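PDB 4XMR: putative methyl-accepting chemotaxis signal transduction protein from Campylobacter jejuni subsp. jejuni serotype O:2, which binds isoleucine in a tandem-PAS chemoreceptor sensory domain and probably relays amino-acid recognition across the membrane to direct chemotaxis. Local coordinates for residues K23-T28 and A171-N176; S27-F32 and T231-Y236; D165-V170 and I186-N191; T177-Q182 and Y236-T241. All blocks are in the same frame, centred on the assembly; numbering follows the deposited sequence.

Contact 1 (K23-T28 and A171-N176); sequences KVTQST and AKTPGN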
loop_
_atom_site.group_PDB
_atom_site.type_symbol
_atom_site.label_atom_id
_atom_site.label_comp_id
_atom_site.label_asym_id
_atom_site.label_seq_id
_atom_site.Cartn_x
_atom_site.Cartn_y
_atom_site.Cartn_z
ATOM N N LYS B 23 3.628 -15.410 2.793
ATOM C CA LYS B 23 4.501 -14.245 2.907
ATOM C C LYS B 23 3.868 -13.005 2.267
ATOM O O LYS B 23 4.060 -11.896 2.762
ATOM C CB LYS B 23 5.892 -14.516 2.331
ATOM C CG LYS B 23 6.887 -13.382 2.630
ATOM C CD LYS B 23 8.320 -13.723 2.293
ATOM C CE LYS B 23 9.227 -12.533 2.572
ATOM N NZ LYS B 23 9.104 -12.046 3.982
ATOM N N VAL B 24 3.096 -13.176 1.193
ATOM C CA VAL B 24 2.388 -12.023 0.624
ATOM C C VAL B 24 1.417 -11.432 1.647
ATOM O O VAL B 24 1.294 -10.202 1.763
ATOM C CB VAL B 24 1.638 -12.402 -0.668
ATOM C CG1 VAL B 24 0.738 -11.249 -1.135
ATOM C CG2 VAL B 24 2.624 -12.784 -1.760
ATOM N N THR B 25 0.717 -12.286 2.389
ATOM C CA THR B 25 -0.184 -11.785 3.420
ATOM C C THR B 25 0.599 -11.141 4.569
ATOM O O THR B 25 0.195 -10.093 5.081
ATOM C CB THR B 25 -1.175 -12.881 3.877
ATOM O OG1 THR B 25 -2.142 -13.079 2.838
ATOM C CG2 THR B 25 -1.901 -12.504 5.162
ATOM N N GLN B 26 1.722 -11.741 4.954
ATOM C CA GLN B 26 2.601 -11.100 5.928
ATOM C C GLN B 26 3.023 -9.697 5.471
ATOM O O GLN B 26 2.940 -8.741 6.242
ATOM C CB GLN B 26 3.830 -11.976 6.204
ATOM C CG GLN B 26 4.842 -11.318 7.125
ATOM C CD GLN B 26 6.084 -12.157 7.307
ATOM O OE1 GLN B 26 6.061 -13.367 7.109
ATOM N NE2 GLN B 26 7.178 -11.516 7.686
ATOM N N SER B 27 3.453 -9.590 4.217
ATOM C CA SER B 27 3.858 -8.306 3.659
ATOM C C SER B 27 2.721 -7.286 3.676
ATOM O O SER B 27 2.941 -6.097 3.904
ATOM C CB SER B 27 4.380 -8.480 2.231
ATOM O OG SER B 27 5.597 -9.214 2.221
ATOM N N THR B 28 1.509 -7.761 3.429
ATOM C CA THR B 28 0.337 -6.890 3.431
ATOM C C THR B 28 0.173 -6.238 4.794
ATOM O O THR B 28 -0.044 -5.025 4.901
ATOM C CB THR B 28 -0.925 -7.686 3.050
ATOM O OG1 THR B 28 -0.752 -8.238 1.744
ATOM C CG2 THR B 28 -2.158 -6.802 3.064
ATOM N N ALA B 171 -8.183 -9.671 1.920
ATOM C CA ALA B 171 -9.129 -10.395 1.075
ATOM C C ALA B 171 -8.721 -10.445 -0.398
ATOM O O ALA B 171 -9.111 -11.362 -1.127
ATOM C CB ALA B 171 -10.525 -9.809 1.225
ATOM N N LYS B 172 -7.926 -9.478 -0.836
ATOM C CA LYS B 172 -7.510 -9.423 -2.234
ATOM C C LYS B 172 -6.279 -10.267 -2.523
ATOM O O LYS B 172 -5.925 -10.481 -3.675
ATOM C CB LYS B 172 -7.243 -7.971 -2.655
ATOM C CG LYS B 172 -8.487 -7.099 -2.767
ATOM C CD LYS B 172 -8.113 -5.689 -3.222
ATOM C CE LYS B 172 -9.340 -4.825 -3.461
ATOM N NZ LYS B 172 -10.166 -5.335 -4.592
ATOM N N THR B 173 -5.617 -10.738 -1.475
ATOM C CA THR B 173 -4.398 -11.507 -1.680
ATOM C C THR B 173 -4.702 -12.911 -2.197
ATOM O O THR B 173 -5.734 -13.490 -1.862
ATOM C CB THR B 173 -3.583 -11.657 -0.376
ATOM O OG1 THR B 173 -4.330 -12.422 0.584
ATOM C CG2 THR B 173 -3.199 -10.290 0.201
ATOM N N PRO B 174 -3.792 -13.473 -2.999
ATOM C CA PRO B 174 -3.950 -14.882 -3.391
ATOM C C PRO B 174 -3.853 -15.835 -2.202
ATOM O O PRO B 174 -3.371 -15.476 -1.123
ATOM C CB PRO B 174 -2.766 -15.118 -4.328
ATOM C CG PRO B 174 -1.750 -14.070 -3.911
ATOM C CD PRO B 174 -2.556 -12.873 -3.526
ATOM N N GLY B 175 -4.313 -17.061 -2.408
ATOM C CA GLY B 175 -4.228 -18.073 -1.376
ATOM C C GLY B 175 -5.318 -17.955 -0.331
ATOM O O GLY B 175 -5.893 -16.875 -0.104
ATOM N N ASN B 176 -5.587 -19.080 0.328
ATOM C CA ASN B 176 -6.551 -19.112 1.407
ATOM C C ASN B 176 -5.879 -18.647 2.690
ATOM O O ASN B 176 -5.574 -19.456 3.591
ATOM C CB ASN B 176 -7.115 -20.513 1.570
ATOM C CG ASN B 176 -8.206 -20.571 2.603
ATOM O OD1 ASN B 176 -9.088 -19.704 2.642
ATOM N ND2 ASN B 176 -8.161 -21.590 3.453
HETATM O O HOH W 1 -1.423 -13.926 0.295
#
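Thr25, Thr28 and Thr173 make the close part of this contact. The side chains of Thr25 and Thr173 cross at about a right angle, with Thr25 OG1 3.2 Å from Thr173 OG1. Each hydroxyl has a clearer partner of its own: Thr25 is hydrogen-bonded to Thr177 OG1, Thr173 to Val170 O. Thr173 OG1 sits between the backbone N and the carbonyl carbon (chi1 64°), while its methyl CG2 comes within 3.5 Å of Thr28 OG1. That hydroxyl is bonded back into its own helix, to Val24 O at 2.8 Å; Thr28 N reaches the same oxygen from the opposite face of the carbonyl plane. A water spans the two segments, accepting from Thr25 OG1 and donating to Pro174 O at 2.9 Å. Packing is looser at Val24, whose CG1 lies 4.3 Å from Thr173 CG2 and 4.4 Å from Pro174 CD. On this side the second subunit closes in, its Pro174 touching Val24 and its Val24 touching Pro174. The arrangement fits a tandem-PAS sensory domain, in which the long N-terminal helix 9-48 packs beside the second sheet, here at the loop leading into strand 177-180 and close to the dimer partner.

Contact 2 (S27-F32 and T231-Y236); sequences STVEDF and TKVFAY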
loop_
_atom_site.group_PDB
_atom_site.type_symbol
_atom_site.label_atom_id
_atom_site.label_comp_id
_atom_site.label_asym_id
_atom_site.label_seq_id
_atom_site.Cartn_x
_atom_site.Cartn_y
_atom_site.Cartn_z
ATOM N N SER B 27 3.453 -9.590 4.217
ATOM C CA SER B 27 3.858 -8.306 3.659
ATOM C C SER B 27 2.721 -7.286 3.676
ATOM O O SER B 27 2.941 -6.097 3.904
ATOM C CB SER B 27 4.380 -8.480 2.231
ATOM O OG SER B 27 5.597 -9.214 2.221
ATOM N N THR B 28 1.509 -7.761 3.429
ATOM C CA THR B 28 0.337 -6.890 3.431
ATOM C C THR B 28 0.173 -6.238 4.794
ATOM O O THR B 28 -0.044 -5.025 4.901
ATOM C CB THR B 28 -0.925 -7.686 3.050
ATOM O OG1 THR B 28 -0.752 -8.238 1.744
ATOM C CG2 THR B 28 -2.158 -6.802 3.064
ATOM N N VAL B 29 0.287 -7.028 5.848
ATOM C CA VAL B 29 0.186 -6.515 7.201
ATOM C C VAL B 29 1.324 -5.543 7.526
ATOM O O VAL B 29 1.099 -4.475 8.099
ATOM C CB VAL B 29 0.171 -7.673 8.212
ATOM C CG1 VAL B 29 0.214 -7.153 9.636
ATOM C CG2 VAL B 29 -1.057 -8.550 7.989
ATOM N N GLU B 30 2.542 -5.916 7.150
ATOM C CA GLU B 30 3.707 -5.090 7.439
ATOM C C GLU B 30 3.618 -3.736 6.742
ATOM O O GLU B 30 3.947 -2.701 7.328
ATOM C CB GLU B 30 4.985 -5.804 6.993
ATOM C CG GLU B 30 5.334 -7.034 7.824
ATOM C CD GLU B 30 6.470 -7.844 7.229
ATOM O OE1 GLU B 30 6.747 -7.687 6.020
ATOM O OE2 GLU B 30 7.075 -8.647 7.969
ATOM N N ASP B 31 3.195 -3.747 5.483
ATOM C CA ASP B 31 3.163 -2.522 4.696
ATOM C C ASP B 31 2.048 -1.584 5.172
ATOM O O ASP B 31 2.218 -0.371 5.179
ATOM C CB ASP B 31 3.016 -2.844 3.205
ATOM C CG ASP B 31 4.232 -3.565 2.629
ATOM O OD1 ASP B 31 5.280 -3.653 3.314
ATOM O OD2 ASP B 31 4.142 -4.029 1.473
ATOM N N PHE B 32 0.912 -2.150 5.564
ATOM C CA PHE B 32 -0.179 -1.358 6.127
ATOM C C PHE B 32 0.322 -0.628 7.368
ATOM O O PHE B 32 0.143 0.583 7.517
ATOM C CB PHE B 32 -1.349 -2.295 6.452
ATOM C CG PHE B 32 -2.547 -1.623 7.089
ATOM C CD1 PHE B 32 -3.506 -0.982 6.309
ATOM C CD2 PHE B 32 -2.770 -1.724 8.457
ATOM C CE1 PHE B 32 -4.624 -0.393 6.893
ATOM C CE2 PHE B 32 -3.893 -1.158 9.041
ATOM C CZ PHE B 32 -4.816 -0.490 8.255
ATOM N N THR B 231 2.260 -17.895 10.852
ATOM C CA THR B 231 3.402 -17.153 11.353
ATOM C C THR B 231 2.934 -15.921 12.110
ATOM O O THR B 231 1.873 -15.353 11.816
ATOM C CB THR B 231 4.356 -16.734 10.219
ATOM O OG1 THR B 231 5.552 -16.186 10.783
ATOM C CG2 THR B 231 3.703 -15.705 9.282
ATOM N N LYS B 232 3.729 -15.493 13.082
ATOM C CA LYS B 232 3.422 -14.264 13.796
ATOM C C LYS B 232 3.796 -13.071 12.936
ATOM O O LYS B 232 4.854 -13.042 12.304
ATOM C CB LYS B 232 4.182 -14.210 15.117
ATOM C CG LYS B 232 3.754 -15.261 16.123
ATOM C CD LYS B 232 2.254 -15.226 16.382
ATOM C CE LYS B 232 1.819 -13.912 17.013
ATOM N NZ LYS B 232 0.370 -13.919 17.351
ATOM N N VAL B 233 2.908 -12.086 12.903
ATOM C CA VAL B 233 3.193 -10.816 12.241
ATOM C C VAL B 233 2.750 -9.728 13.213
ATOM O O VAL B 233 1.550 -9.461 13.353
ATOM C CB VAL B 233 2.462 -10.655 10.894
ATOM C CG1 VAL B 233 3.007 -9.423 10.153
ATOM C CG2 VAL B 233 2.596 -11.914 10.025
ATOM N N PHE B 234 3.723 -9.132 13.901
ATOM C CA PHE B 234 3.446 -8.309 15.069
ATOM C C PHE B 234 2.515 -9.069 16.029
ATOM O O PHE B 234 2.818 -10.213 16.402
ATOM C CB PHE B 234 2.975 -6.917 14.641
ATOM C CG PHE B 234 4.001 -6.195 13.807
ATOM C CD1 PHE B 234 5.092 -5.594 14.410
ATOM C CD2 PHE B 234 3.921 -6.193 12.429
ATOM C CE1 PHE B 234 6.061 -4.962 13.656
ATOM C CE2 PHE B 234 4.884 -5.549 11.665
ATOM C CZ PHE B 234 5.954 -4.941 12.283
ATOM N N ALA B 235 1.392 -8.484 16.424
ATOM C CA ALA B 235 0.510 -9.182 17.355
ATOM C C ALA B 235 -0.422 -10.178 16.668
ATOM O O ALA B 235 -1.078 -10.980 17.343
ATOM C CB ALA B 235 -0.288 -8.189 18.191
ATOM N N TYR B 236 -0.473 -10.133 15.334
ATOM C CA TYR B 236 -1.375 -10.990 14.566
ATOM C C TYR B 236 -0.746 -12.347 14.325
ATOM O O TYR B 236 0.474 -12.506 14.364
ATOM C CB TYR B 236 -1.680 -10.405 13.171
ATOM C CG TYR B 236 -2.415 -9.093 13.088
ATOM C CD1 TYR B 236 -3.772 -9.005 13.369
ATOM C CD2 TYR B 236 -1.756 -7.951 12.658
ATOM C CE1 TYR B 236 -4.445 -7.799 13.268
ATOM C CE2 TYR B 236 -2.413 -6.747 12.548
ATOM C CZ TYR B 236 -3.752 -6.675 12.856
ATOM O OH TYR B 236 -4.387 -5.465 12.746
#
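Val233 CG1, at the end of strand 224-233, is where 231-236 first meets 27-32 of helix 9-48, packing on Val29. This methyl lies 3.6 Å from Val29 CG1 and 3.9 Å from Val29 CB, the two branched side chains approaching at a slant. It also touches the aliphatic part of Glu30, 4.1 Å from its CG, so one methyl serves two successive helix residues. Phe234 follows with a positive phi of 50°, as the second residue of a type II' turn from Val233 to Tyr236. The ring projects back to the helix, where CE2 lies 4.1 Å from Glu30 CG; ring and carboxylate planes stand 73° apart. Arg33 makes a cation-pi contact with this ring, while Glu30 OE2 takes a hydrogen bond from Gln26 NE2. The turn closes a two-residue beta hairpin between strands 224-233 and 236-243, the last two strands of a five-stranded antiparallel sheet with the 2-1-5-4-3 order of a PAS domain, and the long N-terminal helix 9-48 lies against it. Lys232 NZ donates to Ala235 O at 3.3 Å, from well above the carbonyl plane, and also bonds Thr237 OG1. At Tyr236 the chain comes back to Val29: ring atom CD2 lies 3.7 Å and CE2 3.9 Å from Val29 CG1. That methyl is anti to the backbone N of Val29 (chi1 174°), a setting that carries it to both Val233 and Tyr236. Beyond Val29, Leu166 and Ile141 also touch the tyrosine side chain.

Contact 3 (D165-V170 and I186-N191); sequences DLQNLV and IFAATN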
loop_
_atom_site.group_PDB
_atom_site.type_symbol
_atom_site.label_atom_id
_atom_site.label_comp_id
_atom_site.label_asym_id
_atom_site.label_seq_id
_atom_site.Cartn_x
_atom_site.Cartn_y
_atom_site.Cartn_z
ATOM N N ASP B 165 -10.118 -1.655 6.463
ATOM C CA ASP B 165 -9.152 -1.396 5.403
ATOM C C ASP B 165 -8.127 -2.521 5.302
ATOM O O ASP B 165 -7.751 -2.930 4.205
ATOM C CB ASP B 165 -8.410 -0.074 5.625
ATOM C CG ASP B 165 -9.267 1.136 5.386
ATOM O OD1 ASP B 165 -10.453 0.992 5.020
ATOM O OD2 ASP B 165 -8.720 2.246 5.557
ATOM N N LEU B 166 -7.663 -3.016 6.446
ATOM C CA LEU B 166 -6.713 -4.115 6.433
ATOM C C LEU B 166 -7.411 -5.409 5.999
ATOM O O LEU B 166 -6.845 -6.209 5.253
ATOM C CB LEU B 166 -6.026 -4.242 7.791
ATOM C CG LEU B 166 -5.065 -5.423 7.878
ATOM C CD1 LEU B 166 -4.018 -5.370 6.759
ATOM C CD2 LEU B 166 -4.409 -5.396 9.244
ATOM N N GLN B 167 -8.647 -5.630 6.450
ATOM C CA GLN B 167 -9.396 -6.806 5.990
ATOM C C GLN B 167 -9.521 -6.797 4.482
ATOM O O GLN B 167 -9.301 -7.814 3.822
ATOM C CB GLN B 167 -10.795 -6.886 6.619
ATOM C CG GLN B 167 -11.875 -7.578 5.739
ATOM C CD GLN B 167 -11.643 -9.075 5.501
ATOM O OE1 GLN B 167 -11.097 -9.775 6.339
ATOM N NE2 GLN B 167 -12.078 -9.563 4.352
ATOM N N ASN B 168 -9.869 -5.643 3.928
ATOM C CA ASN B 168 -10.035 -5.562 2.487
ATOM C C ASN B 168 -8.747 -5.870 1.723
ATOM O O ASN B 168 -8.772 -6.539 0.688
ATOM C CB ASN B 168 -10.600 -4.198 2.083
ATOM C CG ASN B 168 -12.051 -4.027 2.486
ATOM O OD1 ASN B 168 -12.745 -4.999 2.766
ATOM N ND2 ASN B 168 -12.513 -2.787 2.512
ATOM N N LEU B 169 -7.620 -5.404 2.242
ATOM C CA LEU B 169 -6.326 -5.719 1.646
ATOM C C LEU B 169 -6.037 -7.219 1.693
ATOM O O LEU B 169 -5.602 -7.814 0.706
ATOM C CB LEU B 169 -5.223 -4.973 2.376
ATOM C CG LEU B 169 -5.172 -3.488 2.043
ATOM C CD1 LEU B 169 -4.301 -2.732 3.036
ATOM C CD2 LEU B 169 -4.624 -3.304 0.635
ATOM N N VAL B 170 -6.271 -7.838 2.843
ATOM C CA VAL B 170 -6.027 -9.267 2.977
ATOM C C VAL B 170 -6.919 -10.066 2.025
ATOM O O VAL B 170 -6.464 -11.021 1.381
ATOM C CB VAL B 170 -6.239 -9.730 4.422
ATOM C CG1 VAL B 170 -6.200 -11.269 4.517
ATOM C CG2 VAL B 170 -5.181 -9.119 5.303
ATOM N N ILE B 186 -10.460 -14.612 15.038
ATOM C CA ILE B 186 -10.367 -14.358 13.605
ATOM C C ILE B 186 -10.591 -12.864 13.325
ATOM O O ILE B 186 -11.466 -12.228 13.924
ATOM C CB ILE B 186 -11.331 -15.261 12.806
ATOM C CG1 ILE B 186 -10.982 -15.250 11.313
ATOM C CG2 ILE B 186 -12.776 -14.873 13.052
ATOM C CD1 ILE B 186 -9.710 -15.996 11.005
ATOM N N PHE B 187 -9.772 -12.306 12.437
ATOM C CA PHE B 187 -9.718 -10.862 12.227
ATOM C C PHE B 187 -9.912 -10.488 10.758
ATOM O O PHE B 187 -10.639 -9.547 10.443
ATOM C CB PHE B 187 -8.390 -10.315 12.769
ATOM C CG PHE B 187 -8.145 -8.865 12.451
ATOM C CD1 PHE B 187 -8.606 -7.870 13.292
ATOM C CD2 PHE B 187 -7.418 -8.503 11.326
ATOM C CE1 PHE B 187 -8.370 -6.535 13.006
ATOM C CE2 PHE B 187 -7.178 -7.178 11.028
ATOM C CZ PHE B 187 -7.657 -6.191 11.870
ATOM N N ALA B 188 -9.256 -11.220 9.863
ATOM C CA ALA B 188 -9.355 -10.967 8.425
ATOM C C ALA B 188 -9.242 -12.286 7.667
ATOM O O ALA B 188 -8.620 -13.224 8.162
ATOM C CB ALA B 188 -8.259 -10.011 7.960
ATOM N N ALA B 189 -9.849 -12.377 6.484
ATOM C CA ALA B 189 -9.780 -13.609 5.694
ATOM C C ALA B 189 -10.038 -13.366 4.210
ATOM O O ALA B 189 -10.850 -12.516 3.846
ATOM C CB ALA B 189 -10.767 -14.641 6.242
ATOM N N THR B 190 -9.347 -14.117 3.359
ATOM C CA THR B 190 -9.588 -14.098 1.919
ATOM C C THR B 190 -10.971 -14.652 1.609
ATOM O O THR B 190 -11.730 -14.090 0.809
ATOM C CB THR B 190 -8.544 -14.935 1.202
ATOM O OG1 THR B 190 -7.253 -14.387 1.483
ATOM C CG2 THR B 190 -8.783 -14.931 -0.299
ATOM N N ASN B 191 -11.288 -15.769 2.244
ATOM C CA ASN B 191 -12.627 -16.327 2.179
ATOM C C ASN B 191 -13.415 -15.712 3.324
ATOM O O ASN B 191 -13.244 -16.098 4.476
ATOM C CB ASN B 191 -12.551 -17.850 2.306
ATOM C CG ASN B 191 -13.917 -18.512 2.385
ATOM O OD1 ASN B 191 -14.957 -17.865 2.237
ATOM N ND2 ASN B 191 -13.917 -19.824 2.607
#
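The Phe187 ring and the Gln167 amide are the flat groups at this junction. Leu166 meets the ring at its edge, near the ring plane, with CD2 3.7 Å from Phe187 CE2; the side chains cross at about a right angle. The ring of Tyr236 also meets Phe187. Gln167 lays its amide against the backbone of Ala189 in one of its two modelled conformers, so that the pairing may be only partly populated. In that conformer Ala189 N donates at 2.9 Å to a lone pair of Gln167 OE1, in the plane of that carbonyl, with an N-H...O angle of 151°. Gln167 NE2 returns a bond to Ala189 O at 3.2 Å, its acceptor close to the amide plane. A bend at chi2 (67°) places Gln167 CD for this pairing, and OE1 also lies 3.0 Å from Ala188 CA. Phe187 and Ala188 both face Leu179 on the neighbouring strand 177-180, forming a classic beta bulge in the edge strand 186-189. Helix 163-171 leads from the first sheet of the tandem-PAS domain to the second; its segment 165-170 runs past 186-189 at 46°, the axes of the two segments 7.1 Å apart at their closest. One turn on from Leu166, Val170 CB packs 4.1 Å from Ala188 CB. Beyond the strand's end Thr190 OG1 lies 3.5 Å from Val170 O, though its hydrogen bond goes to Thr177 O.

Contact 4 (T177-Q182 and Y236-T241); sequences TFLFDQ and YTACIT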
loop_
_atom_site.group_PDB
_atom_site.type_symbol
_atom_site.label_atom_id
_atom_site.label_comp_id
_atom_site.label_asym_id
_atom_site.label_seq_id
_atom_site.Cartn_x
_atom_site.Cartn_y
_atom_site.Cartn_z
ATOM N N THR B 177 -5.620 -17.340 2.750
ATOM C CA THR B 177 -4.905 -16.756 3.870
ATOM C C THR B 177 -5.855 -15.995 4.780
ATOM O O THR B 177 -6.901 -15.502 4.350
ATOM C CB THR B 177 -3.778 -15.829 3.405
ATOM O OG1 THR B 177 -4.344 -14.787 2.604
ATOM C CG2 THR B 177 -2.740 -16.588 2.579
ATOM N N PHE B 178 -5.488 -15.918 6.053
ATOM C CA PHE B 178 -6.318 -15.260 7.050
ATOM C C PHE B 178 -5.477 -14.813 8.237
ATOM O O PHE B 178 -4.333 -15.227 8.378
ATOM C CB PHE B 178 -7.528 -16.126 7.457
ATOM C CG PHE B 178 -7.192 -17.558 7.822
ATOM C CD1 PHE B 178 -7.047 -18.521 6.830
ATOM C CD2 PHE B 178 -7.092 -17.956 9.150
ATOM C CE1 PHE B 178 -6.759 -19.846 7.151
ATOM C CE2 PHE B 178 -6.812 -19.287 9.478
ATOM C CZ PHE B 178 -6.649 -20.221 8.472
ATOM N N LEU B 179 -6.042 -13.924 9.048
ATOM C CA LEU B 179 -5.356 -13.346 10.195
ATOM C C LEU B 179 -6.158 -13.543 11.464
ATOM O O LEU B 179 -7.371 -13.346 11.462
ATOM C CB LEU B 179 -5.181 -11.835 10.022
ATOM C CG LEU B 179 -4.368 -11.265 8.878
ATOM C CD1 LEU B 179 -4.334 -9.740 9.031
ATOM C CD2 LEU B 179 -2.964 -11.847 8.864
ATOM N N PHE B 180 -5.462 -13.879 12.549
ATOM C CA PHE B 180 -6.031 -13.828 13.890
ATOM C C PHE B 180 -5.460 -12.634 14.628
ATOM O O PHE B 180 -4.308 -12.257 14.415
ATOM C CB PHE B 180 -5.675 -15.084 14.686
ATOM C CG PHE B 180 -6.272 -16.341 14.141
ATOM C CD1 PHE B 180 -7.552 -16.720 14.505
ATOM C CD2 PHE B 180 -5.542 -17.150 13.283
ATOM C CE1 PHE B 180 -8.109 -17.878 14.011
ATOM C CE2 PHE B 180 -6.092 -18.311 12.788
ATOM C CZ PHE B 180 -7.374 -18.679 13.156
ATOM N N ASP B 181 -6.262 -12.043 15.505
ATOM C CA ASP B 181 -5.763 -10.958 16.332
ATOM C C ASP B 181 -4.996 -11.479 17.545
ATOM O O ASP B 181 -4.761 -12.683 17.677
ATOM C CB ASP B 181 -6.887 -9.991 16.729
ATOM C CG ASP B 181 -7.945 -10.630 17.623
ATOM O OD1 ASP B 181 -7.680 -11.671 18.265
ATOM O OD2 ASP B 181 -9.051 -10.058 17.700
ATOM N N GLN B 182 -4.611 -10.559 18.417
ATOM C CA GLN B 182 -3.779 -10.860 19.571
ATOM C C GLN B 182 -4.458 -11.794 20.575
ATOM O O GLN B 182 -3.787 -12.432 21.385
ATOM C CB GLN B 182 -3.350 -9.557 20.252
ATOM C CG GLN B 182 -4.497 -8.691 20.797
ATOM C CD GLN B 182 -5.384 -8.059 19.720
ATOM O OE1 GLN B 182 -4.927 -7.716 18.619
ATOM N NE2 GLN B 182 -6.668 -7.908 20.042
ATOM N N TYR B 236 -0.473 -10.133 15.334
ATOM C CA TYR B 236 -1.375 -10.990 14.566
ATOM C C TYR B 236 -0.746 -12.347 14.325
ATOM O O TYR B 236 0.474 -12.506 14.364
ATOM C CB TYR B 236 -1.680 -10.405 13.171
ATOM C CG TYR B 236 -2.415 -9.093 13.088
ATOM C CD1 TYR B 236 -3.772 -9.005 13.369
ATOM C CD2 TYR B 236 -1.756 -7.951 12.658
ATOM C CE1 TYR B 236 -4.445 -7.799 13.268
ATOM C CE2 TYR B 236 -2.413 -6.747 12.548
ATOM C CZ TYR B 236 -3.752 -6.675 12.856
ATOM O OH TYR B 236 -4.387 -5.465 12.746
ATOM N N THR B 237 -1.594 -13.317 14.021
ATOM C CA THR B 237 -1.138 -14.582 13.464
ATOM C C THR B 237 -1.706 -14.696 12.055
ATOM O O THR B 237 -2.925 -14.621 11.866
ATOM C CB THR B 237 -1.612 -15.771 14.308
ATOM O OG1 THR B 237 -1.087 -15.637 15.634
ATOM C CG2 THR B 237 -1.128 -17.085 13.699
ATOM N N ALA B 238 -0.819 -14.845 11.072
ATOM C CA ALA B 238 -1.224 -15.047 9.686
ATOM C C ALA B 238 -1.119 -16.524 9.356
ATOM O O ALA B 238 -0.117 -17.159 9.671
ATOM C CB ALA B 238 -0.353 -14.229 8.737
ATOM N N CYS B 239 -2.142 -17.056 8.698
ATOM C CA CYS B 239 -2.158 -18.471 8.317
ATOM C C CYS B 239 -2.556 -18.663 6.861
ATOM O O CYS B 239 -3.237 -17.809 6.264
ATOM C CB CYS B 239 -3.171 -19.243 9.163
ATOM S SG CYS B 239 -2.867 -19.254 10.941
ATOM N N ILE B 240 -2.140 -19.796 6.303
ATOM C CA ILE B 240 -2.641 -20.279 5.026
ATOM C C ILE B 240 -3.000 -21.749 5.213
ATOM O O ILE B 240 -2.267 -22.506 5.870
ATOM C CB ILE B 240 -1.603 -20.070 3.894
ATOM C CG1 ILE B 240 -2.245 -20.293 2.530
ATOM C CG2 ILE B 240 -0.347 -20.938 4.101
ATOM C CD1 ILE B 240 -1.374 -19.822 1.378
ATOM N N THR B 241 -4.145 -22.162 4.689
ATOM C CA THR B 241 -4.511 -23.567 4.785
ATOM C C THR B 241 -5.125 -24.047 3.483
ATOM O O THR B 241 -5.656 -23.244 2.699
ATOM C CB THR B 241 -5.508 -23.868 5.932
ATOM O OG1 THR B 241 -6.799 -23.329 5.611
ATOM C CG2 THR B 241 -5.025 -23.308 7.264
HETATM O O HOH W 2 -2.135 -13.675 17.219
#
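Strands 177-180 and 236-241 run antiparallel, 159° between their directions, with Phe178-Cys239 and Phe180-Thr237 as hydrogen-bonded pairs; the shortest bond is Phe180 N to Thr237 O at 2.7 Å. They are the first and last strands of the second PAS sheet and neighbours in it, 236-243 being the central strand. On the face bearing the phenylalanines, Cys239 CB forms a CH-pi contact over Phe178, 3.9 Å from the ring centroid and 23° off its normal. Phe178 CG lies between backbone N and carbonyl carbon (chi1 50°); at the ring's edge Thr241 CG2 is 3.7 Å from CZ. Cys239 SG, in a disulfide with Cys230 of the neighbouring strand 224-233, lies in plane at the edge of Phe180, 3.8 Å from CE2. Helix 202-211 covers this face. Turned to the opposite face, toward helix 9-48, Leu179 CD2 packs 3.5 Å from Ala238 CB, and Thr177 CG2 lies 3.7 Å from Ile240 CD1. Leu179 CD1 rests over one face of the Tyr236 ring. At the far end, where Thr237 OG1 is also held by Lys232 NZ, a water accepts from Thr237 OG1 at 2.7 Å and donates to Asp181 O at 2.8 Å.

In the fold
All four contacts cluster around the five-stranded second sheet, their centres 9 to 12 Å apart. Contacts 1 and 2 start from neighbouring turns of helix 9-48 and share Ser27 and Thr28; contact 1 joins contact 4 through Asn176 ND2 and Thr241 O, 3.1 Å apart. Contacts 2 and 4 share Tyr236, whose OH lies 3.5 Å from Phe187 CZ of contact 3. Contact 3 continues the sheet of contact 4, with Phe187 N 2.8 Å from Leu179 O. Isoleucine binds in the other module, among residues including Tyr82, Trp115 and Asp160. Helix 163-171 of contact 3 directly follows strand 152-162, which carries Asp160, so the chain passes directly from a pocket strand into contact 3.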